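Side-chain contacts in conserved protein (Methanothermobacter thermautotrophicus, PDB 1T57), which is of unknown function but binds flavin mononucleotide and magnesium, and has a domain related to the C-terminal alpha/beta domain of pyruvate kinase: residues E41-R46 against I169-T174; K147-I152 against A178-V183; I152-A157 against F193-H198. All coordinates share one frame; numbering follows the deposited sequence.

Interaction 1 of 3, residues E41-R46 against I169-T174; sequences ELVGER and IAIGGT. With FMN (flavin mononucleotide), chain E.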
loop_
_atom_site.group_PDB
_atom_site.type_symbol
_atom_site.label_atom_id
_atom_site.label_comp_id
_atom_site.label_asym_id
_atom_site.label_seq_id
_atom_site.Cartn_x
_atom_site.Cartn_y
_atom_site.Cartn_z
ATOM N N GLU A 41 3.992 36.059 19.599
ATOM C CA GLU A 41 3.185 36.935 20.447
ATOM C C GLU A 41 1.799 36.343 20.638
ATOM O O GLU A 41 1.266 36.287 21.756
ATOM C CB GLU A 41 3.041 38.333 19.837
ATOM C CG GLU A 41 4.341 38.981 19.430
ATOM C CD GLU A 41 4.226 40.485 19.317
ATOM O OE1 GLU A 41 3.184 40.968 18.811
ATOM O OE2 GLU A 41 5.186 41.175 19.733
ATOM N N LEU A 42 1.220 35.893 19.535
ATOM C CA LEU A 42 -0.097 35.329 19.593
ATOM C C LEU A 42 -0.157 34.116 20.495
ATOM O O LEU A 42 -1.126 33.970 21.240
ATOM C CB LEU A 42 -0.587 35.026 18.195
ATOM C CG LEU A 42 -0.882 36.312 17.415
ATOM C CD1 LEU A 42 -1.344 35.965 16.021
ATOM C CD2 LEU A 42 -1.946 37.116 18.119
ATOM N N VAL A 43 0.871 33.261 20.480
ATOM C CA VAL A 43 0.822 32.087 21.358
ATOM C C VAL A 43 0.825 32.516 22.813
ATOM O O VAL A 43 0.106 31.932 23.633
ATOM C CB VAL A 43 2.012 31.066 21.178
ATOM C CG1 VAL A 43 2.252 30.775 19.719
ATOM C CG2 VAL A 43 3.260 31.565 21.881
ATOM N N GLY A 44 1.644 33.525 23.124
ATOM C CA GLY A 44 1.737 34.017 24.486
ATOM C C GLY A 44 0.345 34.299 24.999
ATOM O O GLY A 44 -0.090 33.712 25.988
ATOM N N GLU A 45 -0.365 35.169 24.281
ATOM C CA GLU A 45 -1.717 35.572 24.649
ATOM C C GLU A 45 -2.650 34.388 24.816
ATOM O O GLU A 45 -3.306 34.251 25.848
ATOM C CB GLU A 45 -2.268 36.538 23.593
ATOM C CG GLU A 45 -3.367 37.474 24.073
ATOM C CD GLU A 45 -3.838 38.421 22.978
ATOM O OE1 GLU A 45 -4.265 39.550 23.309
ATOM O OE2 GLU A 45 -3.781 38.035 21.791
ATOM N N ARG A 46 -2.714 33.525 23.808
ATOM C CA ARG A 46 -3.607 32.379 23.865
ATOM C C ARG A 46 -3.236 31.449 24.997
ATOM O O ARG A 46 -4.108 30.812 25.585
ATOM C CB ARG A 46 -3.608 31.615 22.540
ATOM C CG ARG A 46 -4.455 30.379 22.568
ATOM C CD ARG A 46 -5.932 30.699 22.646
ATOM N NE ARG A 46 -6.514 30.832 21.322
ATOM C CZ ARG A 46 -6.606 31.974 20.652
ATOM N NH1 ARG A 46 -6.156 33.102 21.181
ATOM N NH2 ARG A 46 -7.165 31.990 19.450
ATOM N N ILE A 169 0.392 23.842 22.947
ATOM C CA ILE A 169 0.412 24.760 21.815
ATOM C C ILE A 169 1.559 24.276 20.931
ATOM O O ILE A 169 2.687 24.211 21.407
ATOM C CB ILE A 169 0.690 26.221 22.265
ATOM C CG1 ILE A 169 -0.396 26.686 23.261
ATOM C CG2 ILE A 169 0.762 27.133 21.048
ATOM C CD1 ILE A 169 -1.332 27.824 22.748
ATOM N N ALA A 170 1.268 23.920 19.675
ATOM C CA ALA A 170 2.287 23.436 18.729
ATOM C C ALA A 170 2.663 24.548 17.753
ATOM O O ALA A 170 1.790 25.208 17.221
ATOM C CB ALA A 170 1.758 22.230 17.964
ATOM N N ILE A 171 3.960 24.727 17.509
ATOM C CA ILE A 171 4.465 25.805 16.637
ATOM C C ILE A 171 5.358 25.339 15.486
ATOM O O ILE A 171 6.375 24.659 15.672
ATOM C CB ILE A 171 5.266 26.856 17.502
ATOM C CG1 ILE A 171 4.307 27.544 18.490
ATOM C CG2 ILE A 171 5.951 27.888 16.631
ATOM C CD1 ILE A 171 4.970 28.115 19.788
ATOM N N GLY A 172 4.982 25.723 14.283
ATOM C CA GLY A 172 5.778 25.337 13.143
ATOM C C GLY A 172 5.822 26.433 12.109
ATOM O O GLY A 172 5.142 27.448 12.243
ATOM N N GLY A 173 6.620 26.232 11.069
ATOM C CA GLY A 173 6.700 27.239 10.036
ATOM C C GLY A 173 7.160 26.704 8.701
ATOM O O GLY A 173 7.328 25.499 8.529
ATOM N N THR A 174 7.368 27.607 7.750
ATOM C CA THR A 174 7.823 27.207 6.435
ATOM C C THR A 174 9.337 27.406 6.351
ATOM O O THR A 174 9.822 28.527 6.234
ATOM C CB THR A 174 7.124 28.023 5.331
ATOM O OG1 THR A 174 5.698 27.914 5.462
ATOM C CG2 THR A 174 7.511 27.509 3.990
HETATM N N1 FMN E . 9.520 23.231 7.538
HETATM C C2 FMN E . 8.745 23.106 6.391
HETATM O O2 FMN E . 8.467 24.085 5.725
HETATM N N3 FMN E . 8.123 21.941 6.029
HETATM C C4 FMN E . 8.411 20.778 6.697
HETATM O O4 FMN E . 7.756 19.761 6.438
HETATM C C4A FMN E . 9.162 20.877 7.871
HETATM N N5 FMN E . 9.430 19.744 8.606
HETATM C C5A FMN E . 9.916 19.896 9.883
HETATM C C6 FMN E . 10.161 18.745 10.612
HETATM C C7 FMN E . 10.761 18.807 11.838
HETATM C C7M FMN E . 11.044 17.502 12.510
HETATM C C8 FMN E . 11.539 19.920 12.133
HETATM C C8M FMN E . 12.336 19.991 13.424
HETATM C C9 FMN E . 11.335 21.083 11.392
HETATM C C9A FMN E . 10.444 21.117 10.314
HETATM N N10 FMN E . 10.426 22.213 9.439
HETATM C C10 FMN E . 9.646 22.122 8.314
HETATM C "C1'" FMN E . 11.007 23.562 9.805
HETATM C "C2'" FMN E . 10.119 24.222 10.823
HETATM O "O2'" FMN E . 8.780 24.226 10.313
HETATM C "C3'" FMN E . 10.532 25.657 11.055
HETATM O "O3'" FMN E . 10.555 26.367 9.853
HETATM C "C4'" FMN E . 11.700 25.999 11.995
HETATM O "O4'" FMN E . 11.600 27.395 12.152
HETATM C "C5'" FMN E . 13.168 25.928 11.634
HETATM O "O5'" FMN E . 13.768 26.569 12.737
HETATM P P FMN E . 14.825 27.781 12.757
HETATM O O1P FMN E . 15.388 27.821 14.136
HETATM O O2P FMN E . 14.191 29.143 12.415
HETATM O O3P FMN E . 15.916 27.418 11.740
#

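Interaction 2 of 3, residues K147-I152 against A178-V183; sequences KVCVEI and ADTALV. With FMN (flavin mononucleotide), chain E.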
loop_
_atom_site.group_PDB
_atom_site.type_symbol
_atom_site.label_atom_id
_atom_site.label_comp_id
_atom_site.label_asym_id
_atom_site.label_seq_id
_atom_site.Cartn_x
_atom_site.Cartn_y
_atom_site.Cartn_z
ATOM N N LYS A 147 1.450 21.028 9.170
ATOM C CA LYS A 147 1.885 19.648 9.163
ATOM C C LYS A 147 2.966 19.429 10.191
ATOM O O LYS A 147 2.966 18.406 10.833
ATOM C CB LYS A 147 2.339 19.225 7.745
ATOM C CG LYS A 147 3.829 18.928 7.530
ATOM C CD LYS A 147 4.154 17.475 7.754
ATOM C CE LYS A 147 5.411 17.036 6.971
ATOM N NZ LYS A 147 6.743 17.175 7.642
ATOM N N VAL A 148 3.861 20.397 10.402
ATOM C CA VAL A 148 4.918 20.134 11.382
ATOM C C VAL A 148 4.350 20.143 12.764
ATOM O O VAL A 148 4.814 19.409 13.634
ATOM C CB VAL A 148 6.156 21.116 11.284
ATOM C CG1 VAL A 148 6.222 21.756 9.929
ATOM C CG2 VAL A 148 6.158 22.101 12.395
ATOM N N CYS A 149 3.310 20.949 12.935
ATOM C CA CYS A 149 2.630 21.062 14.208
ATOM C C CYS A 149 2.146 19.733 14.753
ATOM O O CYS A 149 2.439 19.445 15.909
ATOM C CB CYS A 149 1.464 22.060 14.117
ATOM S SG CYS A 149 1.941 23.761 14.552
ATOM N N VAL A 150 1.426 18.915 13.968
ATOM C CA VAL A 150 1.006 17.634 14.533
ATOM C C VAL A 150 2.223 16.721 14.597
ATOM O O VAL A 150 2.424 15.997 15.580
ATOM C CB VAL A 150 -0.178 16.923 13.727
ATOM C CG1 VAL A 150 -0.786 17.854 12.756
ATOM C CG2 VAL A 150 0.288 15.672 13.054
ATOM N N GLU A 151 3.057 16.781 13.562
ATOM C CA GLU A 151 4.246 15.941 13.505
ATOM C C GLU A 151 5.135 16.064 14.739
ATOM O O GLU A 151 5.528 15.069 15.349
ATOM C CB GLU A 151 5.066 16.268 12.260
ATOM C CG GLU A 151 6.246 15.313 12.083
ATOM C CD GLU A 151 6.985 15.469 10.760
ATOM O OE1 GLU A 151 7.326 14.427 10.155
ATOM O OE2 GLU A 151 7.246 16.612 10.324
ATOM N N ILE A 152 5.491 17.289 15.097
ATOM C CA ILE A 152 6.335 17.445 16.265
ATOM C C ILE A 152 5.512 17.084 17.516
ATOM O O ILE A 152 6.067 16.673 18.539
ATOM C CB ILE A 152 6.955 18.904 16.362
ATOM C CG1 ILE A 152 5.889 19.990 16.217
ATOM C CG2 ILE A 152 7.934 19.155 15.224
ATOM C CD1 ILE A 152 6.369 21.381 16.621
ATOM N N ALA A 178 8.791 30.702 12.162
ATOM C CA ALA A 178 7.444 30.183 12.343
ATOM C C ALA A 178 6.278 30.997 11.737
ATOM O O ALA A 178 6.324 32.229 11.649
ATOM C CB ALA A 178 7.212 29.936 13.839
ATOM N N ASP A 179 5.236 30.290 11.304
ATOM C CA ASP A 179 4.058 30.936 10.724
ATOM C C ASP A 179 2.759 30.171 11.036
ATOM O O ASP A 179 1.674 30.548 10.600
ATOM C CB ASP A 179 4.239 31.128 9.209
ATOM C CG ASP A 179 4.456 29.829 8.466
ATOM O OD1 ASP A 179 4.830 29.879 7.275
ATOM O OD2 ASP A 179 4.254 28.756 9.064
ATOM N N THR A 180 2.875 29.099 11.814
ATOM C CA THR A 180 1.709 28.318 12.189
ATOM C C THR A 180 1.773 27.880 13.629
ATOM O O THR A 180 2.794 27.385 14.095
ATOM C CB THR A 180 1.569 27.050 11.367
ATOM O OG1 THR A 180 1.566 27.372 9.977
ATOM C CG2 THR A 180 0.275 26.361 11.733
ATOM N N ALA A 181 0.684 28.054 14.356
ATOM C CA ALA A 181 0.668 27.638 15.755
ATOM C C ALA A 181 -0.695 27.060 15.976
ATOM O O ALA A 181 -1.687 27.651 15.571
ATOM C CB ALA A 181 0.901 28.819 16.682
ATOM N N LEU A 182 -0.740 25.905 16.620
ATOM C CA LEU A 182 -2.000 25.227 16.862
ATOM C C LEU A 182 -2.200 24.896 18.335
ATOM O O LEU A 182 -1.240 24.850 19.093
ATOM C CB LEU A 182 -2.052 23.942 16.018
ATOM C CG LEU A 182 -2.826 23.900 14.687
ATOM C CD1 LEU A 182 -2.496 25.041 13.770
ATOM C CD2 LEU A 182 -2.478 22.601 14.004
ATOM N N VAL A 183 -3.458 24.705 18.729
ATOM C CA VAL A 183 -3.800 24.311 20.087
ATOM C C VAL A 183 -4.332 22.899 19.921
ATOM O O VAL A 183 -5.348 22.656 19.265
ATOM C CB VAL A 183 -4.867 25.206 20.680
ATOM C CG1 VAL A 183 -5.467 24.560 21.909
ATOM C CG2 VAL A 183 -4.236 26.533 21.048
HETATM N N1 FMN E . 9.520 23.231 7.538
HETATM C C2 FMN E . 8.745 23.106 6.391
HETATM O O2 FMN E . 8.467 24.085 5.725
HETATM N N3 FMN E . 8.123 21.941 6.029
HETATM C C4 FMN E . 8.411 20.778 6.697
HETATM O O4 FMN E . 7.756 19.761 6.438
HETATM C C4A FMN E . 9.162 20.877 7.871
HETATM N N5 FMN E . 9.430 19.744 8.606
HETATM C C5A FMN E . 9.916 19.896 9.883
HETATM C C6 FMN E . 10.161 18.745 10.612
HETATM C C7 FMN E . 10.761 18.807 11.838
HETATM C C7M FMN E . 11.044 17.502 12.510
HETATM C C8 FMN E . 11.539 19.920 12.133
HETATM C C8M FMN E . 12.336 19.991 13.424
HETATM C C9 FMN E . 11.335 21.083 11.392
HETATM C C9A FMN E . 10.444 21.117 10.314
HETATM N N10 FMN E . 10.426 22.213 9.439
HETATM C C10 FMN E . 9.646 22.122 8.314
HETATM C "C1'" FMN E . 11.007 23.562 9.805
HETATM C "C2'" FMN E . 10.119 24.222 10.823
HETATM O "O2'" FMN E . 8.780 24.226 10.313
HETATM C "C3'" FMN E . 10.532 25.657 11.055
HETATM O "O3'" FMN E . 10.555 26.367 9.853
HETATM C "C4'" FMN E . 11.700 25.999 11.995
HETATM O "O4'" FMN E . 11.600 27.395 12.152
HETATM C "C5'" FMN E . 13.168 25.928 11.634
HETATM O "O5'" FMN E . 13.768 26.569 12.737
HETATM P P FMN E . 14.825 27.781 12.757
HETATM O O1P FMN E . 15.388 27.821 14.136
HETATM O O2P FMN E . 14.191 29.143 12.415
HETATM O O3P FMN E . 15.916 27.418 11.740
#

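Interaction 3 of 3, residues I152-A157 against F193-H198; sequences IAIMAA and FDLRIH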
loop_
_atom_site.group_PDB
_atom_site.type_symbol
_atom_site.label_atom_id
_atom_site.label_comp_id
_atom_site.label_asym_id
_atom_site.label_seq_id
_atom_site.Cartn_x
_atom_site.Cartn_y
_atom_site.Cartn_z
ATOM N N ILE A 152 5.491 17.289 15.097
ATOM C CA ILE A 152 6.335 17.445 16.265
ATOM C C ILE A 152 5.512 17.084 17.516
ATOM O O ILE A 152 6.067 16.673 18.539
ATOM C CB ILE A 152 6.955 18.904 16.362
ATOM C CG1 ILE A 152 5.889 19.990 16.217
ATOM C CG2 ILE A 152 7.934 19.155 15.224
ATOM C CD1 ILE A 152 6.369 21.381 16.621
ATOM N N ALA A 153 4.191 17.195 17.437
ATOM C CA ALA A 153 3.382 16.858 18.611
ATOM C C ALA A 153 3.536 15.368 18.899
ATOM O O ALA A 153 3.748 14.976 20.033
ATOM C CB ALA A 153 1.872 17.247 18.399
ATOM N N ILE A 154 3.462 14.560 17.846
ATOM C CA ILE A 154 3.624 13.115 17.933
ATOM C C ILE A 154 5.033 12.755 18.435
ATOM O O ILE A 154 5.200 11.986 19.367
ATOM C CB ILE A 154 3.371 12.463 16.537
ATOM C CG1 ILE A 154 1.890 12.528 16.178
ATOM C CG2 ILE A 154 3.822 11.060 16.539
ATOM C CD1 ILE A 154 1.590 12.323 14.703
HETATM N N MSE A 155 6.047 13.314 17.814
HETATM C CA MSE A 155 7.409 13.028 18.243
HETATM C C MSE A 155 7.637 13.326 19.739
HETATM O O MSE A 155 8.208 12.526 20.467
HETATM C CB MSE A 155 8.381 13.851 17.406
HETATM C CG MSE A 155 8.161 13.710 15.905
HETATM SE SE MSE A 155 9.359 14.858 14.843
HETATM C CE MSE A 155 8.158 16.160 14.203
ATOM N N ALA A 156 7.194 14.492 20.182
ATOM C CA ALA A 156 7.390 14.896 21.570
ATOM C C ALA A 156 6.671 13.969 22.532
ATOM O O ALA A 156 7.185 13.686 23.610
ATOM C CB ALA A 156 6.928 16.340 21.771
ATOM N N ALA A 157 5.483 13.507 22.147
ATOM C CA ALA A 157 4.725 12.588 22.982
ATOM C C ALA A 157 5.483 11.284 23.139
ATOM O O ALA A 157 5.711 10.815 24.256
ATOM C CB ALA A 157 3.413 12.301 22.376
ATOM N N PHE A 193 -4.416 8.639 15.417
ATOM C CA PHE A 193 -5.709 9.189 15.101
ATOM C C PHE A 193 -6.500 9.598 16.303
ATOM O O PHE A 193 -7.674 9.881 16.195
ATOM C CB PHE A 193 -6.468 8.241 14.177
ATOM C CG PHE A 193 -5.855 8.175 12.808
ATOM C CD1 PHE A 193 -5.755 9.326 12.022
ATOM C CD2 PHE A 193 -5.317 6.992 12.323
ATOM C CE1 PHE A 193 -5.122 9.285 10.781
ATOM C CE2 PHE A 193 -4.681 6.943 11.078
ATOM C CZ PHE A 193 -4.586 8.095 10.311
ATOM N N ASP A 194 -5.821 9.663 17.444
ATOM C CA ASP A 194 -6.409 10.142 18.684
ATOM C C ASP A 194 -5.900 11.588 18.911
ATOM O O ASP A 194 -6.150 12.205 19.957
ATOM C CB ASP A 194 -5.974 9.284 19.870
ATOM C CG ASP A 194 -6.768 8.004 20.003
ATOM O OD1 ASP A 194 -7.442 7.596 19.022
ATOM O OD2 ASP A 194 -6.704 7.405 21.109
ATOM N N LEU A 195 -5.181 12.126 17.932
ATOM C CA LEU A 195 -4.648 13.479 18.047
ATOM C C LEU A 195 -5.766 14.446 17.731
ATOM O O LEU A 195 -6.464 14.285 16.743
ATOM C CB LEU A 195 -3.489 13.671 17.081
ATOM C CG LEU A 195 -2.710 14.948 17.359
ATOM C CD1 LEU A 195 -1.248 14.740 16.953
ATOM C CD2 LEU A 195 -3.369 16.125 16.622
ATOM N N ARG A 196 -5.944 15.452 18.573
ATOM C CA ARG A 196 -7.043 16.380 18.362
ATOM C C ARG A 196 -6.566 17.798 18.141
ATOM O O ARG A 196 -5.745 18.316 18.915
ATOM C CB ARG A 196 -8.039 16.351 19.555
ATOM C CG ARG A 196 -8.685 14.986 19.864
ATOM C CD ARG A 196 -9.443 14.439 18.613
ATOM N NE ARG A 196 -10.418 15.397 18.069
ATOM C CZ ARG A 196 -10.988 15.292 16.859
ATOM N NH1 ARG A 196 -10.688 14.274 16.059
ATOM N NH2 ARG A 196 -11.840 16.211 16.427
ATOM N N ILE A 197 -7.082 18.420 17.078
ATOM C CA ILE A 197 -6.731 19.783 16.779
ATOM C C ILE A 197 -7.882 20.651 17.273
ATOM O O ILE A 197 -9.006 20.561 16.785
ATOM C CB ILE A 197 -6.469 19.959 15.272
ATOM C CG1 ILE A 197 -5.204 19.169 14.907
ATOM C CG2 ILE A 197 -6.311 21.444 14.930
ATOM C CD1 ILE A 197 -4.758 19.318 13.481
ATOM N N HIS A 198 -7.577 21.497 18.244
ATOM C CA HIS A 198 -8.573 22.373 18.866
ATOM C C HIS A 198 -8.731 23.809 18.310
ATOM O O HIS A 198 -9.819 24.195 17.873
ATOM C CB HIS A 198 -8.299 22.403 20.376
ATOM C CG HIS A 198 -8.303 21.044 21.019
ATOM N ND1 HIS A 198 -7.376 20.666 21.966
ATOM C CD2 HIS A 198 -9.153 19.994 20.885
ATOM C CE1 HIS A 198 -7.653 19.445 22.395
ATOM N NE2 HIS A 198 -8.724 19.016 21.755
#

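Interaction 1 of 3, residues E41-R46 against I169-T174
The ribityl hydroxyl O2' of FMN is gripped twice by Gly173, whose backbone N donates to it over 3.0 Å (154° at the hydrogen) while Gly173 O accepts from the same O2' at 2.6 Å. Just upstream, strand 168-172 of the central sheet is covered by helix 36-50, consistent with the alpha/beta fold of the pyruvate kinase C-terminal domain. The short helical and strand segments run antiparallel at 177°, their axes 10.3 Å apart.

Val43 carries the packing. Its CG1 stands beside the backbone N, anti to the carbonyl carbon (chi1 -47°), and meets the end of Ile171 tip to tip, 3.8 Å from Ile171 CD1. Val43 CB rests 4.1 Å from Ile169 CG2. The two isoleucines, two residues apart on the strand, thus present one apolar face to a single valine, while Ala170 between them faces away from this helix.

Arg46 adds only its aliphatic root. Its side chain crosses that of Ile169 at about a right angle, then bends at its second and third torsions, so that the guanidinium leaves the contact for a salt bridge from NE to Glu199 OE1 and a hydrogen bond from NH2 to Lys24 O. Every touching residue is buried, and strand 168-172 passes straight from this core into the flavin pocket. Beyond Gly173 the chain stays against the cofactor, with Thr174 CA 3.3 Å from FMN O2; at the opposite end of the contact Ile169 CD1 lies 4.0 Å from Arg46 CG.

Interaction 2 of 3, residues K147-I152 against A178-V183
This is a small, buried packing contact where helix 144-158, which carries flavin-binding residues, packs on strand 180-185 of the central sheet, close to the centre of the chain. The short axes come within 8.3 Å and cross at -49°. Cys149 makes every contact from the helix side: its CB lies 4.0 Å from Leu182 CD2, and its SG sits over the strand backbone, 3.8 Å from Thr180 O. Thr180 turns its methyl to the sulfur, because CG2 is anti to the backbone N (chi1 -55° for OG1), while the hydroxyl finds Ser143 OG. At the start of the strand, Asp179 and Thr180 together face Gly172 in a classic beta bulge.

Another side of the helix meets FMN. Lys147 leaves the backbone away from the strand, and its bent chain brings NZ to within 3.0 Å of FMN O4, to which it donates a hydrogen bond. One helical turn on, Glu151 holds that ammonium by a salt bridge, OE2 to NZ at 2.8 Å, met from above the carboxylate plane (40° out of it). Glu151 OE1 accepts from Leu115 N, so both oxygens are engaged. Val148 CG1 touches both the ring system, 3.7 Å from FMN C4A, and the ribityl hydroxyl O2'. With a methionine in place of Lys147, FMN O4 would probably lose this donor and the buried Glu151 OE2 its charged mate. The chemistry is therefore split across the helix: thiol and methyl groups against the sheet, an ion pair against the flavin, where the lysine is likely to polarise the C4-O4 carbonyl and the carboxylate to offset part of its charge.

Interaction 3 of 3, residues I152-A157 against F193-H198
Ile154 and Ala153 meet Leu195 with no flat group between them, the rings and guanidinium of segment 193-198 being turned to other partners. One face of the His198 ring has Arg196 O over its centre, 4.0 Å above the plane. The Arg196 guanidinium reaches the second subunit, NE bonding to Pro206 O and NH1 to Arg140 O there, and Phe193 packs on Glu137 of that subunit and Arg125 of the third.

What remains is an aliphatic contact of modest size, 84 Å² in all. Leu195, in the loop that leads into strand 196-204, extends its CG anti to the backbone N (chi1 -168°), which carries CD1 out to the helix. There CD1 lies 3.9 Å from Ile154 CG1 and 4.3 Å from Ala153 CB, a single methyl resting on two consecutive helical residues. The Ile154 and Leu195 side chains cross at about a right angle, and the nearest backbones, at these same two residues, stay 8.3 Å apart between CA atoms. The bulk of leucine and isoleucine spans this distance, and Ala153, through its methyl, buries nearly as much surface as Ile154.

Around this point several elements converge. Val150, one turn earlier on helix 144-158, also touches Leu195, and Ala153 continues onto Leu184 of strand 180-185. Ile154 packs on Val118 of the third subunit, and Asp194 forms a salt bridge with Lys88 of that third subunit. The contact joins the loop just before strand 196-204 to the C-terminal half of helix 144-158, next to strand 180-185 and beside two subunit interfaces.

How the interactions relate
All three contacts lie against one mixed sheet. Centres of interactions 1 and 2 are about 8 Å apart, those of 2 and 3 about 10 Å, and those of 1 and 3 about 15 Å. Interaction 1 uses helix 36-50 on one face, interactions 2 and 3 successive parts of helix 144-158 on the other, sharing Ile152. Along the chain the three helical segments come first, followed by the segments on or leading into strands 168-172, 180-185 and 196-204, which are neighbours in the sheet; Ala170 O and Leu182 N probably bond across it. Interactions 1 and 2 hydrogen-bond FMN; interaction 3 touches it through Met155 and borders two other subunits.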